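Local atomic coordinates of phytoene synthase (Enterococcus hirae, PDB entry 5IYS), a protein that probably condenses two molecules of farnesyl diphosphate into dehydrosqualene, a C30 carotenoid precursor, in a magnesium-dependent prenyl transfer. Residues Y133-S138 with A164-N169; Y49-R54 with D108-Q113; F119-T124 with E188-F193; G181-T186 with V195-L200. All coordinates share one frame; numbering follows the deposited sequence.

Contact 1. Residues Y133-S138 with A164-N169; sequences YYVAGS and AMQLTN. With MG (magnesium ion), chain D; FPS (S-[(2E,6E)-3,7,11-trimethyldodeca-2,6,10-trienyl] trihydrogen thiodiphosphate), chain H; FPS (S-[(2E,6E)-3,7,11-trimethyldodeca-2,6,10-trienyl] trihydrogen thiodiphosphate), chain G.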
# COMPACT_ATOMS: atom_id res chain seq x y z
N TYR A 133 7.46 -6.25 -2.45
CA TYR A 133 7.76 -5.32 -3.55
C TYR A 133 6.62 -5.40 -4.55
O TYR A 133 6.08 -4.38 -5.02
CB TYR A 133 9.10 -5.60 -4.27
CG TYR A 133 9.13 -4.85 -5.58
CD1 TYR A 133 9.07 -3.46 -5.59
CD2 TYR A 133 8.85 -5.51 -6.78
CE1 TYR A 133 8.85 -2.73 -6.77
CE2 TYR A 133 8.69 -4.79 -7.98
CZ TYR A 133 8.67 -3.40 -7.95
OH TYR A 133 8.41 -2.64 -9.07
N TYR A 134 6.33 -6.60 -5.01
CA TYR A 134 5.39 -6.72 -6.13
C TYR A 134 4.03 -6.12 -5.81
O TYR A 134 3.41 -5.49 -6.68
CB TYR A 134 5.24 -8.17 -6.59
CG TYR A 134 6.40 -8.55 -7.49
CD1 TYR A 134 6.39 -8.24 -8.85
CD2 TYR A 134 7.56 -9.09 -6.96
CE1 TYR A 134 7.50 -8.52 -9.67
CE2 TYR A 134 8.66 -9.39 -7.76
CZ TYR A 134 8.61 -9.12 -9.12
OH TYR A 134 9.71 -9.42 -9.92
N VAL A 135 3.55 -6.28 -4.58
CA VAL A 135 2.21 -5.76 -4.30
C VAL A 135 2.19 -4.43 -3.56
O VAL A 135 1.11 -3.92 -3.27
CB VAL A 135 1.34 -6.75 -3.52
CG1 VAL A 135 1.17 -8.06 -4.28
CG2 VAL A 135 1.89 -6.95 -2.09
N ALA A 136 3.33 -3.92 -3.12
CA ALA A 136 3.26 -2.74 -2.29
C ALA A 136 4.37 -1.76 -2.61
O ALA A 136 4.12 -0.57 -2.83
CB ALA A 136 3.21 -3.11 -0.78
N GLY A 137 5.60 -2.26 -2.71
CA GLY A 137 6.70 -1.41 -3.17
C GLY A 137 6.46 -0.88 -4.59
O GLY A 137 6.79 0.27 -4.90
N SER A 138 5.76 -1.67 -5.40
CA SER A 138 5.43 -1.22 -6.75
C SER A 138 4.55 0.03 -6.73
O SER A 138 4.65 0.89 -7.63
CB SER A 138 4.75 -2.34 -7.56
OG SER A 138 3.59 -2.80 -6.86
N ALA A 164 7.26 -1.39 4.25
CA ALA A 164 6.88 -1.16 5.64
C ALA A 164 5.35 -1.26 5.77
O ALA A 164 4.81 -1.74 6.78
CB ALA A 164 7.37 0.25 6.11
N MET A 165 4.64 -0.61 4.85
CA MET A 165 3.18 -0.63 4.90
C MET A 165 2.59 -2.03 4.71
O MET A 165 1.60 -2.41 5.36
CB MET A 165 2.63 0.34 3.85
CG MET A 165 2.70 1.80 4.31
SD MET A 165 2.13 2.90 2.95
CE MET A 165 2.28 4.46 3.81
N GLN A 166 3.16 -2.80 3.78
CA GLN A 166 2.64 -4.14 3.51
C GLN A 166 2.89 -5.01 4.76
O GLN A 166 2.02 -5.80 5.11
CB GLN A 166 3.32 -4.75 2.28
CG GLN A 166 2.88 -6.16 1.93
CD GLN A 166 1.38 -6.26 1.76
OE1 GLN A 166 0.72 -7.04 2.45
NE2 GLN A 166 0.81 -5.36 0.97
N LEU A 167 4.07 -4.91 5.37
CA LEU A 167 4.35 -5.64 6.63
C LEU A 167 3.35 -5.26 7.72
O LEU A 167 2.93 -6.10 8.52
CB LEU A 167 5.76 -5.31 7.13
CG LEU A 167 6.92 -5.96 6.38
CD1 LEU A 167 8.24 -5.64 7.06
CD2 LEU A 167 6.69 -7.47 6.28
N THR A 168 3.06 -3.97 7.83
CA THR A 168 2.05 -3.49 8.78
C THR A 168 0.68 -4.13 8.49
O THR A 168 -0.02 -4.60 9.40
CB THR A 168 1.92 -1.96 8.68
OG1 THR A 168 3.21 -1.35 8.92
CG2 THR A 168 0.89 -1.42 9.67
N ASN A 169 0.30 -4.17 7.22
CA ASN A 169 -0.96 -4.81 6.83
C ASN A 169 -1.02 -6.29 7.22
O ASN A 169 -2.04 -6.79 7.76
CB ASN A 169 -1.19 -4.60 5.32
CG ASN A 169 -2.54 -5.14 4.86
OD1 ASN A 169 -2.70 -6.35 4.73
ND2 ASN A 169 -3.50 -4.26 4.58
MG MG D . -3.50 -8.17 3.95
C1 FPS H . -3.93 -3.99 0.36
S1 FPS H . -3.03 -5.27 1.18
C2 FPS H . -3.78 -4.15 -1.14
C3 FPS H . -2.65 -3.94 -1.83
C4 FPS H . -1.33 -3.59 -1.18
C5 FPS H . -2.70 -4.10 -3.33
C6 FPS H . -3.42 -2.93 -4.00
C7 FPS H . -2.91 -1.61 -3.47
C8 FPS H . -3.75 -0.63 -3.10
C10 FPS H . -3.14 0.63 -2.52
C9 FPS H . -5.25 -0.83 -3.16
C11 FPS H . -2.88 1.69 -3.56
C12 FPS H . -2.70 2.95 -2.73
C13 FPS H . -2.39 4.16 -3.23
C14 FPS H . -2.21 4.41 -4.70
C15 FPS H . -2.22 5.30 -2.28
PA FPS H . -4.54 -6.63 1.40
O1A FPS H . -5.05 -7.02 0.06
O2A FPS H . -3.96 -7.92 2.15
O3A FPS H . -5.59 -6.01 2.47
PB FPS H . -7.07 -5.48 2.22
O1B FPS H . -7.95 -6.41 3.01
O2B FPS H . -7.49 -5.52 0.76
O3B FPS H . -7.11 -4.05 2.72
C1 FPS G . -3.19 -0.66 1.94
S1 FPS G . -4.41 -0.33 0.72
C2 FPS G . -1.91 -0.28 1.22
C3 FPS G . -0.73 -0.92 1.38
C4 FPS G . -0.60 -2.06 2.34
C5 FPS G . 0.50 -0.48 0.62
C6 FPS G . 0.30 0.70 -0.33
C7 FPS G . 1.66 1.26 -0.70
C8 FPS G . 1.86 2.58 -0.87
C10 FPS G . 3.23 3.01 -1.36
C9 FPS G . 0.79 3.62 -0.67
C11 FPS G . 3.82 4.03 -0.39
C12 FPS G . 5.11 4.62 -0.93
C13 FPS G . 5.19 5.77 -1.64
C14 FPS G . 6.53 6.27 -2.10
C15 FPS G . 3.97 6.60 -1.96
PA FPS G . -6.28 -0.11 1.57
O1A FPS G . -7.15 0.75 0.75
O2A FPS G . -6.87 -1.61 1.43
O3A FPS G . -6.31 0.22 3.13
PB FPS G . -6.25 -1.06 4.13
O1B FPS G . -7.64 -1.47 4.54
O2B FPS G . -5.34 -0.59 5.24
O3B FPS G . -5.63 -2.29 3.50
O HOH W 1 -1.97 -9.10 3.11
O HOH W 2 -2.80 -8.94 5.44
O HOH W 3 -4.78 -7.41 4.71
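Ala-136 and Gln-166 bring their CA atoms to 6.0 Å where helices 125-143 and 155-172 meet, the former widened into a pi-type turn at 133-137. This buried meeting of helices lies in the all-helical squalene/phytoene synthase fold and lines the pocket of both farnesyl thiodiphosphate (FPS) molecules. Gln-166 carries the contact: its CB rests on the methyl CB of Ala-136 at 3.5 Å. Its CG stands anti to the backbone N (chi1 179°), and a bend at chi2 (54°) swings the amide across Val-135. There NE2 lies 3.6 Å from Val-135 CG2 and 3.5 Å from C4 of FPS (chain H). Buried against Val-135 and the prenyl chain, NE2 has no hydrogen-bond partner in the model. The carbonyl of Val-135 also faces that prenyl chain. One turn after Gln-166, Asn-169 works at the diphosphate end: its ND2 bonds to Tyr-249 OH and weakly to FPS (chain H) O3A, which steadies the amide. On the other side of the amide, OD1 of Asn-169 binds a magnesium ion at 2.1 Å; O2A of FPS (chain H) binds the same ion at 1.9 Å, with three waters completing the modelled ligands.

Contact 2. Residues Y49-R54 with D108-Q113; sequences YAFCRR and DMLTGQ. With FPS (S-[(2E,6E)-3,7,11-trimethyldodeca-2,6,10-trienyl] trihydrogen thiodiphosphate), chain H; FPS (S-[(2E,6E)-3,7,11-trimethyldodeca-2,6,10-trienyl] trihydrogen thiodiphosphate), chain G.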
# COMPACT_ATOMS: atom_id res chain seq x y z
N TYR A 49 -4.76 4.67 -7.26
CA TYR A 49 -5.45 3.88 -6.24
C TYR A 49 -6.52 2.98 -6.87
O TYR A 49 -6.60 1.77 -6.57
CB TYR A 49 -6.13 4.79 -5.22
CG TYR A 49 -6.80 3.99 -4.11
CD1 TYR A 49 -8.10 3.49 -4.27
CD2 TYR A 49 -6.05 3.56 -3.02
CE1 TYR A 49 -8.63 2.62 -3.32
CE2 TYR A 49 -6.59 2.71 -2.07
CZ TYR A 49 -7.88 2.24 -2.23
OH TYR A 49 -8.42 1.37 -1.30
N ALA A 50 -7.33 3.57 -7.74
CA ALA A 50 -8.38 2.83 -8.45
C ALA A 50 -7.84 1.62 -9.22
O ALA A 50 -8.49 0.58 -9.29
CB ALA A 50 -9.14 3.78 -9.41
N PHE A 51 -6.77 1.82 -9.97
CA PHE A 51 -6.16 0.71 -10.70
C PHE A 51 -5.74 -0.38 -9.71
O PHE A 51 -6.10 -1.55 -9.89
CB PHE A 51 -4.96 1.18 -11.52
CG PHE A 51 -4.10 0.05 -12.02
CD1 PHE A 51 -3.11 -0.48 -11.19
CD2 PHE A 51 -4.31 -0.50 -13.28
CE1 PHE A 51 -2.29 -1.53 -11.64
CE2 PHE A 51 -3.49 -1.55 -13.75
CZ PHE A 51 -2.51 -2.09 -12.90
N CYS A 52 -5.06 0.01 -8.63
CA CYS A 52 -4.61 -0.98 -7.64
C CYS A 52 -5.78 -1.73 -6.98
O CYS A 52 -5.73 -2.95 -6.74
CB CYS A 52 -3.77 -0.30 -6.56
SG CYS A 52 -2.19 0.33 -7.18
N ARG A 53 -6.74 -0.96 -6.49
CA ARG A 53 -7.91 -1.52 -5.81
C ARG A 53 -8.64 -2.51 -6.71
O ARG A 53 -9.05 -3.59 -6.26
CB ARG A 53 -8.85 -0.38 -5.37
CG ARG A 53 -10.05 -0.74 -4.47
CD ARG A 53 -9.86 -1.90 -3.49
NE ARG A 53 -9.06 -1.57 -2.31
CZ ARG A 53 -8.57 -2.46 -1.45
NH1 ARG A 53 -8.77 -3.76 -1.63
NH2 ARG A 53 -7.89 -2.03 -0.40
N ARG A 54 -8.73 -2.20 -8.00
CA ARG A 54 -9.42 -3.10 -8.94
C ARG A 54 -8.67 -4.41 -9.11
O ARG A 54 -9.26 -5.49 -8.97
CB ARG A 54 -9.68 -2.43 -10.30
CG ARG A 54 -10.17 -3.42 -11.35
CD ARG A 54 -10.35 -2.81 -12.74
NE ARG A 54 -11.32 -1.72 -12.74
CZ ARG A 54 -11.55 -0.92 -13.78
NH1 ARG A 54 -10.95 -1.13 -14.95
NH2 ARG A 54 -12.44 0.05 -13.65
N ASP A 108 4.20 -5.07 -12.54
CA ASP A 108 4.61 -5.73 -11.30
C ASP A 108 3.45 -5.99 -10.33
O ASP A 108 3.41 -7.03 -9.69
CB ASP A 108 5.76 -4.96 -10.61
CG ASP A 108 7.07 -5.01 -11.38
OD1 ASP A 108 7.20 -5.91 -12.25
OD2 ASP A 108 8.01 -4.20 -11.10
N MET A 109 2.60 -4.99 -10.09
CA MET A 109 1.39 -5.19 -9.30
C MET A 109 0.53 -6.36 -9.80
O MET A 109 0.09 -7.19 -9.01
CB MET A 109 0.58 -3.88 -9.27
CG MET A 109 -0.83 -3.94 -8.62
SD MET A 109 -0.77 -4.50 -6.91
CE MET A 109 -0.37 -2.99 -6.00
N LEU A 110 0.27 -6.44 -11.11
CA LEU A 110 -0.60 -7.51 -11.60
C LEU A 110 0.11 -8.86 -11.36
O LEU A 110 -0.54 -9.86 -11.11
CB LEU A 110 -0.89 -7.33 -13.08
CG LEU A 110 -1.58 -5.99 -13.35
CD1 LEU A 110 -2.14 -5.96 -14.77
CD2 LEU A 110 -2.70 -5.79 -12.34
N THR A 111 1.43 -8.88 -11.47
CA THR A 111 2.18 -10.14 -11.32
C THR A 111 2.12 -10.59 -9.87
O THR A 111 1.97 -11.79 -9.58
CB THR A 111 3.68 -9.89 -11.66
OG1 THR A 111 3.79 -9.57 -13.04
CG2 THR A 111 4.53 -11.11 -11.32
N GLY A 112 2.17 -9.62 -8.95
CA GLY A 112 2.04 -9.95 -7.55
C GLY A 112 0.64 -10.43 -7.22
O GLY A 112 0.46 -11.41 -6.49
N GLN A 113 -0.36 -9.72 -7.73
CA GLN A 113 -1.74 -10.18 -7.51
C GLN A 113 -1.94 -11.61 -8.00
O GLN A 113 -2.70 -12.37 -7.40
CB GLN A 113 -2.76 -9.26 -8.16
CG GLN A 113 -2.79 -7.87 -7.55
CD GLN A 113 -3.24 -7.91 -6.10
OE1 GLN A 113 -4.03 -8.75 -5.72
NE2 GLN A 113 -2.61 -7.10 -5.27
C1 FPS H . -3.93 -3.99 0.36
S1 FPS H . -3.03 -5.27 1.18
C2 FPS H . -3.78 -4.15 -1.14
C3 FPS H . -2.65 -3.94 -1.83
C4 FPS H . -1.33 -3.59 -1.18
C5 FPS H . -2.70 -4.10 -3.33
C6 FPS H . -3.42 -2.93 -4.00
C7 FPS H . -2.91 -1.61 -3.47
C8 FPS H . -3.75 -0.63 -3.10
C10 FPS H . -3.14 0.63 -2.52
C9 FPS H . -5.25 -0.83 -3.16
C11 FPS H . -2.88 1.69 -3.56
C12 FPS H . -2.70 2.95 -2.73
C13 FPS H . -2.39 4.16 -3.23
C14 FPS H . -2.21 4.41 -4.70
C15 FPS H . -2.22 5.30 -2.28
PA FPS H . -4.54 -6.63 1.40
O1A FPS H . -5.05 -7.02 0.06
O2A FPS H . -3.96 -7.92 2.15
O3A FPS H . -5.59 -6.01 2.47
PB FPS H . -7.07 -5.48 2.22
O1B FPS H . -7.95 -6.41 3.01
O2B FPS H . -7.49 -5.52 0.76
O3B FPS H . -7.11 -4.05 2.72
C1 FPS G . -3.19 -0.66 1.94
S1 FPS G . -4.41 -0.33 0.72
C2 FPS G . -1.91 -0.28 1.22
C3 FPS G . -0.73 -0.92 1.38
C4 FPS G . -0.60 -2.06 2.34
C5 FPS G . 0.50 -0.48 0.62
C6 FPS G . 0.30 0.70 -0.33
C7 FPS G . 1.66 1.26 -0.70
C8 FPS G . 1.86 2.58 -0.87
C10 FPS G . 3.23 3.01 -1.36
C9 FPS G . 0.79 3.62 -0.67
C11 FPS G . 3.82 4.03 -0.39
C12 FPS G . 5.11 4.62 -0.93
C13 FPS G . 5.19 5.77 -1.64
C14 FPS G . 6.53 6.27 -2.10
C15 FPS G . 3.97 6.60 -1.96
PA FPS G . -6.28 -0.11 1.57
O1A FPS G . -7.15 0.75 0.75
O2A FPS G . -6.87 -1.61 1.43
O3A FPS G . -6.31 0.22 3.13
PB FPS G . -6.25 -1.06 4.13
O1B FPS G . -7.64 -1.47 4.54
O2B FPS G . -5.34 -0.59 5.24
O3B FPS G . -5.63 -2.29 3.50
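Met-109 of helix 104-116 reaches between Phe-51 and Cys-52 of helix 39-60; the axes of segments 49-54 and 108-113 run 20° apart and approach to 10.7 Å. From a CB directed at the neighbouring helix, Met-109 runs antiparallel alongside the Phe-51 side chain, its CG lying 4.1 Å from Phe-51 CE1. Bends at chi2 (58°) and chi3 (83°) curl the thioether toward the ligand. SD borders C5 of FPS (chain H) and accepts a weak bond from Gln-113 NE2 one turn on. The terminal CE presses on C6 of the same prenyl chain at 3.6 Å and also meets Cys-52 SG at 4.0 Å, so one methyl joins protein packing to pocket wall. On the next residue, Leu-110 CD2 touches Phe-51 CZ at 3.7 Å, the ring standing edge-to-face with Phe-106. Along helix 39-60, Tyr-49 OH is modelled 2.5 Å from O1A of FPS (chain G), a hydrogen bond whose shortness leaves its exact length doubtful, and receives Arg-53 NE in the guanidinium plane at 3.2 Å. Arg-53 NH1 binds O2B of FPS (chain H) and pairs with Asp-57. A greasy prenyl channel topped by diphosphate-binding polar groups, beside the magnesium-binding Asp-56 and Asp-60 of an apparent DDxxD motif, is the layout of a trans-prenyl synthase active site.

Contact 3. Residues F119-T124 with E188-F193; sequences FKQPET and EDMTRF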
# COMPACT_ATOMS: atom_id res chain seq x y z
N PHE A 119 -2.06 -19.06 -3.58
CA PHE A 119 -1.29 -18.59 -2.43
C PHE A 119 -0.30 -19.63 -1.89
O PHE A 119 -0.69 -20.77 -1.68
CB PHE A 119 -2.21 -18.12 -1.30
CG PHE A 119 -1.45 -17.45 -0.19
CD1 PHE A 119 -0.91 -16.19 -0.38
CD2 PHE A 119 -1.08 -18.17 0.94
CE1 PHE A 119 -0.13 -15.61 0.59
CE2 PHE A 119 -0.28 -17.60 1.88
CZ PHE A 119 0.24 -16.33 1.69
N LYS A 120 0.96 -19.23 -1.69
CA LYS A 120 1.92 -20.03 -0.93
C LYS A 120 2.52 -19.17 0.18
O LYS A 120 2.89 -18.02 -0.06
CB LYS A 120 3.07 -20.50 -1.82
CG LYS A 120 2.66 -21.13 -3.14
CD LYS A 120 2.20 -22.55 -2.94
CE LYS A 120 1.76 -23.16 -4.26
NZ LYS A 120 1.19 -24.51 -4.04
N GLN A 121 2.60 -19.72 1.38
CA GLN A 121 3.33 -19.09 2.48
C GLN A 121 4.80 -18.87 2.13
O GLN A 121 5.49 -19.81 1.74
CB GLN A 121 3.26 -19.98 3.73
CG GLN A 121 3.91 -19.34 4.95
CD GLN A 121 3.93 -20.25 6.15
OE1 GLN A 121 3.49 -21.40 6.08
NE2 GLN A 121 4.51 -19.76 7.25
N PRO A 122 5.32 -17.65 2.36
CA PRO A 122 6.74 -17.42 2.14
C PRO A 122 7.57 -18.36 2.99
O PRO A 122 7.30 -18.48 4.18
CB PRO A 122 6.93 -16.00 2.66
CG PRO A 122 5.84 -15.79 3.61
CD PRO A 122 4.66 -16.48 2.97
N GLU A 123 8.66 -18.91 2.44
CA GLU A 123 9.54 -19.73 3.24
C GLU A 123 10.52 -18.87 4.03
O GLU A 123 10.77 -19.12 5.22
CB GLU A 123 10.26 -20.79 2.38
CG GLU A 123 9.42 -21.24 1.17
CD GLU A 123 9.36 -22.74 0.97
OE1 GLU A 123 9.69 -23.20 -0.15
OE2 GLU A 123 8.94 -23.47 1.89
N THR A 124 10.99 -17.78 3.43
CA THR A 124 11.98 -16.94 4.09
C THR A 124 11.52 -15.47 4.15
O THR A 124 10.60 -15.09 3.43
CB THR A 124 13.31 -17.01 3.34
OG1 THR A 124 13.11 -16.54 2.01
CG2 THR A 124 13.80 -18.47 3.24
N GLU A 188 10.36 -19.64 8.22
CA GLU A 188 11.57 -19.49 9.00
C GLU A 188 11.37 -18.75 10.32
O GLU A 188 11.85 -19.20 11.37
CB GLU A 188 12.67 -18.89 8.12
CG GLU A 188 13.50 -17.79 8.74
CD GLU A 188 14.45 -17.21 7.71
OE1 GLU A 188 14.19 -16.10 7.20
OE2 GLU A 188 15.40 -17.94 7.33
N ASP A 189 10.54 -17.71 10.30
CA ASP A 189 10.17 -17.01 11.52
C ASP A 189 9.36 -17.88 12.48
O ASP A 189 9.62 -17.89 13.68
CB ASP A 189 9.45 -15.70 11.20
CG ASP A 189 10.42 -14.60 10.80
OD1 ASP A 189 11.47 -14.51 11.48
OD2 ASP A 189 10.13 -13.83 9.86
N MET A 190 8.36 -18.58 11.96
CA MET A 190 7.54 -19.47 12.78
C MET A 190 8.40 -20.50 13.51
O MET A 190 8.22 -20.72 14.71
CB MET A 190 6.55 -20.21 11.90
CG MET A 190 5.90 -19.31 10.88
SD MET A 190 4.12 -19.45 11.05
CE MET A 190 3.96 -18.49 12.55
N THR A 191 9.40 -21.04 12.81
CA THR A 191 10.38 -21.94 13.41
C THR A 191 11.30 -21.24 14.43
O THR A 191 11.46 -21.73 15.55
CB THR A 191 11.19 -22.66 12.32
OG1 THR A 191 10.30 -23.41 11.48
CG2 THR A 191 12.22 -23.59 12.94
N ARG A 192 11.83 -20.07 14.08
CA ARG A 192 12.77 -19.34 14.94
C ARG A 192 12.13 -18.99 16.29
O ARG A 192 12.77 -19.12 17.35
CB ARG A 192 13.31 -18.09 14.22
CG ARG A 192 13.82 -16.96 15.11
CD ARG A 192 14.35 -15.78 14.29
NE ARG A 192 14.86 -14.69 15.14
CZ ARG A 192 15.01 -13.43 14.73
NH1 ARG A 192 14.71 -13.08 13.49
NH2 ARG A 192 15.43 -12.51 15.59
N PHE A 193 10.85 -18.62 16.27
CA PHE A 193 10.18 -18.13 17.47
C PHE A 193 9.31 -19.20 18.13
O PHE A 193 8.68 -18.95 19.15
CB PHE A 193 9.36 -16.85 17.18
CG PHE A 193 10.21 -15.65 16.85
CD1 PHE A 193 10.85 -14.94 17.86
CD2 PHE A 193 10.47 -15.31 15.53
CE1 PHE A 193 11.69 -13.86 17.56
CE2 PHE A 193 11.31 -14.25 15.22
CZ PHE A 193 11.89 -13.50 16.22
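Glu-188 and Glu-123 are joined through their backbones: Glu-188 N donates to Glu-123 O at 3.1 Å with an N-H...O angle of 148°. The donor belongs to the first turn of helix 187-193, where an amide has no carbonyl of its own helix to bind, and the loop before helix 125-143 supplies one. Glu-188 also lays its CB 3.5 Å from that same Glu-123 O. Its chi1 of 136° is not a staggered value; beyond it the chain runs extended along Thr-124, and OE1 comes within 3.9 Å of Thr-124 CA and makes a weak bond to Arg-125 N. Thr-124 is the N-cap of helix 125-143, with OG1 placed between the backbone N and the carbonyl carbon by chi1, from where it caps a backbone N of that helix; that hydroxyl also bonds to Asp-127. The side chain of Glu-123 instead turns away to a salt bridge with Lys-187. Gln-121 is stretched to full length, with chi1 at -175°, and crosses Met-190 so that NE2 lies 3.8 Å from SD and 3.9 Å from CG. The amide's real partner is the carbonyl of Leu-185, which fixes its direction; the sulfur only packs beside it. Met-190, bent at chi2 and chi3, also packs on Val-195 and Leu-212. The joint is therefore mostly polar, built at a partly solvent-exposed surface from two helix starts whose first-turn amides draw on neighbouring oxygens, with acidic side chains placed where the helix dipoles would probably favour them.

Contact 4. Residues G181-T186 with V195-L200; sequences GRIYLT and VATTML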
# COMPACT_ATOMS: atom_id res chain seq x y z
N GLY A 181 -7.16 -19.00 4.76
CA GLY A 181 -6.16 -19.91 4.20
C GLY A 181 -4.82 -19.29 3.86
O GLY A 181 -3.96 -19.93 3.22
N ARG A 182 -4.56 -18.10 4.38
CA ARG A 182 -3.29 -17.45 4.10
C ARG A 182 -2.43 -17.24 5.33
O ARG A 182 -2.87 -16.64 6.31
CB ARG A 182 -3.52 -16.13 3.37
CG ARG A 182 -4.28 -16.25 2.06
CD ARG A 182 -4.08 -14.98 1.26
NE ARG A 182 -4.93 -14.95 0.08
CZ ARG A 182 -5.00 -13.93 -0.77
NH1 ARG A 182 -4.21 -12.86 -0.63
NH2 ARG A 182 -5.85 -13.98 -1.79
N ILE A 183 -1.16 -17.60 5.21
CA ILE A 183 -0.17 -17.24 6.22
C ILE A 183 0.92 -16.46 5.51
O ILE A 183 1.60 -17.02 4.65
CB ILE A 183 0.44 -18.48 6.93
CG1 ILE A 183 -0.67 -19.29 7.61
CG2 ILE A 183 1.52 -18.06 7.94
CD1 ILE A 183 -0.17 -20.52 8.38
N TYR A 184 1.04 -15.18 5.83
CA TYR A 184 2.16 -14.37 5.33
C TYR A 184 3.42 -14.44 6.20
O TYR A 184 4.52 -14.14 5.75
CB TYR A 184 1.70 -12.92 5.15
CG TYR A 184 0.69 -12.77 4.03
CD1 TYR A 184 1.10 -12.63 2.71
CD2 TYR A 184 -0.68 -12.80 4.29
CE1 TYR A 184 0.20 -12.50 1.69
CE2 TYR A 184 -1.61 -12.67 3.28
CZ TYR A 184 -1.16 -12.50 1.98
OH TYR A 184 -2.07 -12.35 0.96
N LEU A 185 3.26 -14.71 7.49
CA LEU A 185 4.42 -14.90 8.35
C LEU A 185 5.29 -16.03 7.77
O LEU A 185 4.77 -16.95 7.15
CB LEU A 185 3.97 -15.27 9.77
CG LEU A 185 3.00 -14.29 10.43
CD1 LEU A 185 2.57 -14.84 11.80
CD2 LEU A 185 3.61 -12.90 10.57
N THR A 186 6.61 -15.89 7.87
CA THR A 186 7.49 -16.80 7.17
C THR A 186 7.63 -18.12 7.92
O THR A 186 7.51 -18.20 9.14
CB THR A 186 8.86 -16.19 6.84
OG1 THR A 186 9.66 -16.08 8.02
CG2 THR A 186 8.69 -14.82 6.19
N VAL A 195 6.48 -20.68 16.91
CA VAL A 195 5.05 -20.50 16.70
C VAL A 195 4.47 -21.68 15.94
O VAL A 195 4.99 -22.08 14.91
CB VAL A 195 4.75 -19.21 15.88
CG1 VAL A 195 3.24 -19.07 15.66
CG2 VAL A 195 5.29 -18.00 16.63
N ALA A 196 3.34 -22.19 16.42
CA ALA A 196 2.61 -23.24 15.72
C ALA A 196 1.43 -22.57 15.05
O ALA A 196 0.91 -21.57 15.57
CB ALA A 196 2.12 -24.30 16.70
N THR A 197 1.03 -23.08 13.89
CA THR A 197 0.04 -22.36 13.10
C THR A 197 -1.28 -22.32 13.86
O THR A 197 -2.14 -21.48 13.62
CB THR A 197 -0.13 -22.92 11.67
OG1 THR A 197 -1.19 -23.89 11.66
CG2 THR A 197 1.15 -23.54 11.14
N THR A 198 -1.40 -23.21 14.84
CA THR A 198 -2.58 -23.25 15.67
C THR A 198 -2.74 -21.97 16.49
O THR A 198 -3.85 -21.54 16.79
CB THR A 198 -2.53 -24.48 16.59
OG1 THR A 198 -3.85 -24.99 16.76
CG2 THR A 198 -1.92 -24.14 17.95
N MET A 199 -1.63 -21.33 16.80
CA MET A 199 -1.66 -20.09 17.57
C MET A 199 -2.31 -18.95 16.77
O MET A 199 -2.60 -17.89 17.33
CB MET A 199 -0.24 -19.69 17.95
CG MET A 199 0.57 -20.78 18.63
SD MET A 199 2.16 -20.14 19.23
CE MET A 199 2.75 -21.62 20.08
N LEU A 200 -2.49 -19.17 15.47
CA LEU A 200 -2.90 -18.10 14.55
C LEU A 200 -4.41 -17.91 14.57
O LEU A 200 -4.92 -16.96 13.99
CB LEU A 200 -2.45 -18.38 13.12
CG LEU A 200 -0.95 -18.53 12.84
CD1 LEU A 200 -0.70 -18.55 11.32
CD2 LEU A 200 -0.15 -17.41 13.52
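Ile-183 and Leu-200 meet at about a right angle, joining the two loops that flank the short helix 187-193 in this all-helical fold. The first loop leaves helix 174-179 through a Schellman motif at Gly-181 and ends at Thr-186, the N-cap of the next helix; the second folds into a 3-10 turn over 197-200. Leu-200 is the forked centre of the contact. With CG anti to the carbonyl carbon (chi1 -60°), it divides its methyls between two partners. CD1 lies across the branch of Ile-183, 3.6 Å from its CD1 and 3.8 Å from its CG1. CD2 reaches Leu-185 CD1 at 4.1 Å, where the two leucine side chains lie alongside each other, pointing opposite ways. The extended arm of Ile-183 also crosses Thr-197 nearly perpendicularly, CD1 meeting Thr-197 CB at 4.1 Å on the exposed border. Helix 207-227 backs the buried side, covering Leu-185 with Leu-209, Leu-212 and Leu-216, while Tyr-178 of helix 174-179 packs on both Ile-183 and Leu-200. Residues alternate along the first loop: Arg-182 and Tyr-184 turn to the other side, toward Phe-119. Arg-182 NH2 forms a salt bridge with the magnesium ligand Asp-60, a second-shell contact, and its NH1 donates to Tyr-184 OH at 2.7 Å, the hydroxyl lying in the guanidinium plane.

Overall arrangement
Contacts 1 and 2 form the interior pair, their centres about 12 Å apart, and both line the pocket of the two FPS molecules. They are linked by helices 104-116 and 125-143, which follow each other in the chain, and by the bond between Tyr-133 and Asp-108. Contacts 3 and 4 have centres about 8 Å apart; their segments alternate in sequence and touch through Met-190 O and Val-195 N. Contact 2 closes before contact 1 opens, contact 1 closes before contact 4 opens, and contact 1 is nested within the loop closed by contact 3. With centres about 17 to 25 Å from the first pair's, contacts 3 and 4 thus join loops and helix 187-193 beside the ligand-holding helical core.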